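Local coordinates for 2-polyprenyl-6-methoxyphenol hydroxylase-like FAD-dependent oxidoreductase (Streptomyces sp. NRRL 11266, PDB 6UI5), which binds flavin-adenine dinucleotide in a Rossmann-type domain and is an FAD-dependent oxidoreductase, at residues 21-26 with 311-316; 126-132 with 276-280. Numbering follows the deposited sequence.

In the fold
Both contacts lie in the FAD-binding domain, on the same side of the chain's centre, with their centres 18 Å apart and nearest atoms about 4 Å from each other without touching. Along the chain the order is 21-26, 126-132, 276-280, 311-316, so contact 2 falls between the two halves of contact 1. Both adjoin the five-stranded parallel Rossmann-type sheet. In contact 1 the ends of helices 12-22 and 295-316 meet beside strands 5-8 and 150-153; in contact 2 the edge strand 279-281, paired with 150-153, begins next to the turn joining strands 120-126 and 133-138. Y150 touches I311 and R278. The side chains of L21 and V279 lie about 14 and 12 Å from FAD, without touching it.

Contact 1 (21-26 with 311-316); sequences LAMRDV and IAAEVH. Unlike the reference sequence in segment 311-316: E314 (reference Asp).
Residues 311-316 lie in the C-terminal part of helix 295-316 and pack against the end of helix 12-22 and the turn after it; the nearest CA pair is L21 and A312, 6.3 Å apart. I311 (chi1 m, chi2 t) places CG2 3.6 Å from CD2 of L21 (m, t), and both side chains also rest on the parallel sheet, L21 on V5 and V7, I311 on Y150 and V152. A312 points its CB toward the other segment, 3.6 Å from R24 CD and 3.8 Å from V26 CG2. The facing backbone is a Schellman motif that ends helix 12-22: V26 N donates a hydrogen bond to L21 O and D25 N one to A22 O (3.0 Å each), with D25 (phi/psi 58/30) as C-prime residue. It turns the chain so that V26 (chi1 t) faces the helix. V315 brings CB 4.1 Å from V26 CG2. At H316, chi1 m and chi2 -47° swing the ring back, and NE2 donates to R24 O at 3.1 Å (N-H...O 140°).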
loop_
_atom_site.group_PDB
_atom_site.type_symbol
_atom_site.label_atom_id
_atom_site.label_comp_id
_atom_site.label_asym_id
_atom_site.label_seq_id
_atom_site.Cartn_x
_atom_site.Cartn_y
_atom_site.Cartn_z
ATOM N N LEU A 21 33.350 -18.958 -2.040
ATOM C CA LEU A 21 34.757 -18.597 -1.898
ATOM C C LEU A 21 35.676 -19.734 -2.344
ATOM O O LEU A 21 36.732 -19.486 -2.945
ATOM C CB LEU A 21 35.053 -18.197 -0.457
ATOM C CG LEU A 21 34.430 -16.899 0.057
ATOM C CD1 LEU A 21 34.731 -16.651 1.560
ATOM C CD2 LEU A 21 34.937 -15.754 -0.782
ATOM N N ALA A 22 35.272 -20.980 -2.088
ATOM C CA ALA A 22 36.134 -22.132 -2.321
ATOM C C ALA A 22 36.084 -22.595 -3.764
ATOM O O ALA A 22 37.083 -23.104 -4.285
ATOM C CB ALA A 22 35.736 -23.290 -1.409
ATOM N N MET A 23 34.928 -22.458 -4.420
ATOM C CA MET A 23 34.880 -22.779 -5.841
ATOM C C MET A 23 35.825 -21.895 -6.649
ATOM O O MET A 23 36.214 -22.275 -7.761
ATOM C CB MET A 23 33.454 -22.658 -6.363
ATOM C CG MET A 23 33.020 -21.216 -6.706
ATOM S SD MET A 23 31.336 -21.249 -7.363
ATOM C CE MET A 23 30.640 -22.500 -6.246
ATOM N N ARG A 24 36.222 -20.740 -6.102
ATOM C CA ARG A 24 37.175 -19.843 -6.737
ATOM C C ARG A 24 38.567 -19.926 -6.099
ATOM O O ARG A 24 39.354 -18.977 -6.201
ATOM C CB ARG A 24 36.631 -18.407 -6.715
ATOM C CG ARG A 24 35.163 -18.293 -7.250
ATOM C CD ARG A 24 34.669 -16.846 -7.401
ATOM N NE ARG A 24 33.452 -16.790 -8.208
ATOM C CZ ARG A 24 32.236 -17.036 -7.729
ATOM N NH1 ARG A 24 32.105 -17.341 -6.440
ATOM N NH2 ARG A 24 31.150 -16.954 -8.512
ATOM N N ASP A 25 38.885 -21.040 -5.440
ATOM C CA ASP A 25 40.227 -21.283 -4.911
ATOM C C ASP A 25 40.674 -20.191 -3.934
ATOM O O ASP A 25 41.861 -19.888 -3.828
ATOM C CB ASP A 25 41.240 -21.438 -6.052
ATOM C CG ASP A 25 40.885 -22.581 -7.004
ATOM O OD1 ASP A 25 40.020 -23.422 -6.663
ATOM O OD2 ASP A 25 41.483 -22.643 -8.096
ATOM N N VAL A 26 39.737 -19.573 -3.233
ATOM C CA VAL A 26 40.035 -18.677 -2.119
ATOM C C VAL A 26 40.020 -19.517 -0.847
ATOM O O VAL A 26 38.997 -20.153 -0.558
ATOM C CB VAL A 26 39.008 -17.530 -2.015
ATOM C CG1 VAL A 26 39.140 -16.811 -0.676
ATOM C CG2 VAL A 26 39.162 -16.554 -3.161
ATOM N N ILE A 311 34.608 -10.679 -3.038
ATOM C CA ILE A 311 35.782 -10.986 -2.227
ATOM C C ILE A 311 36.801 -11.760 -3.051
ATOM O O ILE A 311 38.007 -11.467 -3.018
ATOM C CB ILE A 311 35.409 -11.773 -0.952
ATOM C CG1 ILE A 311 34.999 -10.857 0.181
ATOM C CG2 ILE A 311 36.628 -12.542 -0.473
ATOM C CD1 ILE A 311 34.603 -11.605 1.402
ATOM N N ALA A 312 36.340 -12.769 -3.802
ATOM C CA ALA A 312 37.300 -13.556 -4.581
ATOM C C ALA A 312 38.052 -12.673 -5.571
ATOM O O ALA A 312 39.277 -12.790 -5.718
ATOM C CB ALA A 312 36.605 -14.702 -5.312
ATOM N N ALA A 313 37.334 -11.758 -6.229
ATOM C CA ALA A 313 37.982 -10.817 -7.135
ATOM C C ALA A 313 39.031 -9.984 -6.412
ATOM O O ALA A 313 40.130 -9.768 -6.936
ATOM C CB ALA A 313 36.942 -9.903 -7.790
ATOM N N GLU A 314 38.710 -9.492 -5.218
ATOM C CA GLU A 314 39.694 -8.706 -4.486
ATOM C C GLU A 314 40.910 -9.545 -4.137
ATOM O O GLU A 314 42.051 -9.100 -4.304
ATOM C CB GLU A 314 39.084 -8.115 -3.225
ATOM C CG GLU A 314 40.107 -7.375 -2.401
ATOM C CD GLU A 314 40.431 -6.011 -2.957
ATOM O OE1 GLU A 314 41.563 -5.530 -2.706
ATOM O OE2 GLU A 314 39.551 -5.430 -3.641
ATOM N N VAL A 315 40.688 -10.769 -3.663
ATOM C CA VAL A 315 41.809 -11.673 -3.422
ATOM C C VAL A 315 42.646 -11.807 -4.689
ATOM O O VAL A 315 43.877 -11.642 -4.679
ATOM C CB VAL A 315 41.300 -13.039 -2.928
ATOM C CG1 VAL A 315 42.451 -13.974 -2.729
ATOM C CG2 VAL A 315 40.479 -12.878 -1.643
ATOM N N HIS A 316 41.983 -12.074 -5.811
ATOM C CA HIS A 316 42.768 -12.299 -7.015
ATOM C C HIS A 316 43.347 -11.010 -7.582
ATOM O O HIS A 316 44.140 -11.074 -8.519
ATOM C CB HIS A 316 41.925 -13.039 -8.057
ATOM C CG HIS A 316 41.480 -14.400 -7.607
ATOM N ND1 HIS A 316 42.338 -15.312 -7.030
ATOM C CD2 HIS A 316 40.262 -14.993 -7.630
ATOM C CE1 HIS A 316 41.672 -16.412 -6.726
ATOM N NE2 HIS A 316 40.410 -16.245 -7.077
#

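Contact 2 (126-132 with 276-280); sequences EAADGSG and KGRVF
R278 and E126, one from each segment, supply most of the 202 Å² buried here. The backbones stay apart: the nearest CA atoms, of G132 and R278, are 7.2 Å from each other. R278 adopts positive phi (78/-16) just before strand 279-281, after G277, which also has positive phi (46/99); the bend is closed by a backbone hydrogen bond from K276 N to V279 O at 2.7 Å. With chi1 m, chi2 -106° and chi3 t, the R278 side chain runs toward the 126-132 turn. Its NE makes a weak hydrogen bond to G130 O (3.1 Å, N-H...O 133°), while G132 N and S131 O lie over one face of the guanidinium, S131 O 3.6 Å from NH2. The far end has further partners: NH1 donates to R149 O, and the guanidinium forms a cation-pi contact with Y150.

E126, at the end of strand 120-126, points toward the other segment with chi1 t and chi2 113°. Its carboxylate lies beside the 277-278 backbone and the aliphatic part of R278: OE2 is 2.7 Å from G277 O, and OE1 is 3.5 Å from R278 CG. OE2 also comes within 4.4 Å of V279 CG2.

The acceptor G130 sits at positive phi (99/5) in a turn where A127 N donates a hydrogen bond to G132 O (3.2 Å). This is consistent with a beta-hairpin connection between strands 120-126 and 133-138, set against the start of the edge strand of the Rossmann-type parallel sheet.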
loop_
_atom_site.group_PDB
_atom_site.type_symbol
_atom_site.label_atom_id
_atom_site.label_comp_id
_atom_site.label_asym_id
_atom_site.label_seq_id
_atom_site.Cartn_x
_atom_site.Cartn_y
_atom_site.Cartn_z
ATOM N N GLU A 126 40.732 -5.496 14.035
ATOM C CA GLU A 126 41.299 -4.953 12.813
ATOM C C GLU A 126 42.680 -4.383 13.104
ATOM O O GLU A 126 42.846 -3.577 14.025
ATOM C CB GLU A 126 40.379 -3.870 12.247
ATOM C CG GLU A 126 40.901 -3.179 10.990
ATOM C CD GLU A 126 40.054 -3.491 9.765
ATOM O OE1 GLU A 126 40.530 -3.244 8.633
ATOM O OE2 GLU A 126 38.914 -3.984 9.936
ATOM N N ALA A 127 43.673 -4.803 12.319
ATOM C CA ALA A 127 45.017 -4.250 12.428
ATOM C C ALA A 127 45.011 -2.735 12.201
ATOM O O ALA A 127 44.204 -2.199 11.435
ATOM C CB ALA A 127 45.953 -4.937 11.430
ATOM N N ALA A 128 45.924 -2.044 12.892
ATOM C CA ALA A 128 45.986 -0.586 12.816
ATOM C C ALA A 128 46.206 -0.119 11.384
ATOM O O ALA A 128 45.538 0.807 10.910
ATOM C CB ALA A 128 47.095 -0.058 13.729
ATOM N N ASP A 129 47.151 -0.744 10.680
ATOM C CA ASP A 129 47.344 -0.431 9.269
ATOM C C ASP A 129 46.122 -0.812 8.441
ATOM O O ASP A 129 45.786 -0.116 7.477
ATOM C CB ASP A 129 48.591 -1.144 8.746
ATOM C CG ASP A 129 48.713 -2.561 9.273
ATOM O OD1 ASP A 129 48.205 -2.819 10.384
ATOM O OD2 ASP A 129 49.313 -3.417 8.586
ATOM N N GLY A 130 45.434 -1.889 8.817
ATOM C CA GLY A 130 44.283 -2.374 8.083
ATOM C C GLY A 130 44.575 -3.522 7.151
ATOM O O GLY A 130 43.675 -3.947 6.418
ATOM N N SER A 131 45.798 -4.043 7.166
ATOM C CA SER A 131 46.236 -5.064 6.226
ATOM C C SER A 131 45.575 -6.421 6.454
ATOM O O SER A 131 45.742 -7.325 5.623
ATOM C CB SER A 131 47.758 -5.189 6.321
ATOM O OG SER A 131 48.190 -5.180 7.681
ATOM N N GLY A 132 44.846 -6.591 7.547
ATOM C CA GLY A 132 44.254 -7.881 7.856
ATOM C C GLY A 132 43.450 -7.779 9.130
ATOM O O GLY A 132 43.427 -6.740 9.797
ATOM N N LYS A 276 32.063 -3.227 7.341
ATOM C CA LYS A 276 32.908 -2.264 8.023
ATOM C C LYS A 276 34.369 -2.626 7.738
ATOM O O LYS A 276 35.092 -3.064 8.615
ATOM C CB LYS A 276 32.615 -2.200 9.526
ATOM C CG LYS A 276 33.466 -1.164 10.277
ATOM C CD LYS A 276 32.968 -0.826 11.698
ATOM C CE LYS A 276 31.446 -0.630 11.749
ATOM N NZ LYS A 276 30.826 0.616 11.162
ATOM N N GLY A 277 34.793 -2.452 6.486
ATOM C CA GLY A 277 36.174 -2.634 6.074
ATOM C C GLY A 277 36.846 -3.889 6.592
ATOM O O GLY A 277 37.311 -3.914 7.732
ATOM N N ARG A 278 36.912 -4.922 5.757
ATOM C CA ARG A 278 37.458 -6.242 6.095
ATOM C C ARG A 278 36.487 -7.090 6.907
ATOM O O ARG A 278 36.658 -8.312 6.976
ATOM C CB ARG A 278 38.792 -6.147 6.834
ATOM C CG ARG A 278 39.886 -5.487 6.065
ATOM C CD ARG A 278 40.881 -6.518 5.584
ATOM N NE ARG A 278 41.940 -5.896 4.795
ATOM C CZ ARG A 278 42.624 -6.506 3.834
ATOM N NH1 ARG A 278 42.367 -7.768 3.518
ATOM N NH2 ARG A 278 43.563 -5.839 3.181
ATOM N N VAL A 279 35.453 -6.481 7.487
ATOM C CA VAL A 279 34.411 -7.224 8.198
ATOM C C VAL A 279 33.076 -7.009 7.495
ATOM O O VAL A 279 32.568 -5.881 7.436
ATOM C CB VAL A 279 34.323 -6.824 9.679
ATOM C CG1 VAL A 279 33.302 -7.688 10.370
ATOM C CG2 VAL A 279 35.682 -6.978 10.342
ATOM N N PHE A 280 32.513 -8.085 6.958
ATOM C CA PHE A 280 31.179 -8.073 6.370
ATOM C C PHE A 280 30.247 -8.888 7.241
ATOM O O PHE A 280 30.675 -9.582 8.179
ATOM C CB PHE A 280 31.174 -8.639 4.944
ATOM C CG PHE A 280 32.098 -7.930 4.014
ATOM C CD1 PHE A 280 33.458 -8.155 4.062
ATOM C CD2 PHE A 280 31.621 -7.031 3.104
ATOM C CE1 PHE A 280 34.314 -7.513 3.197
ATOM C CE2 PHE A 280 32.483 -6.381 2.228
ATOM C CZ PHE A 280 33.823 -6.622 2.281
#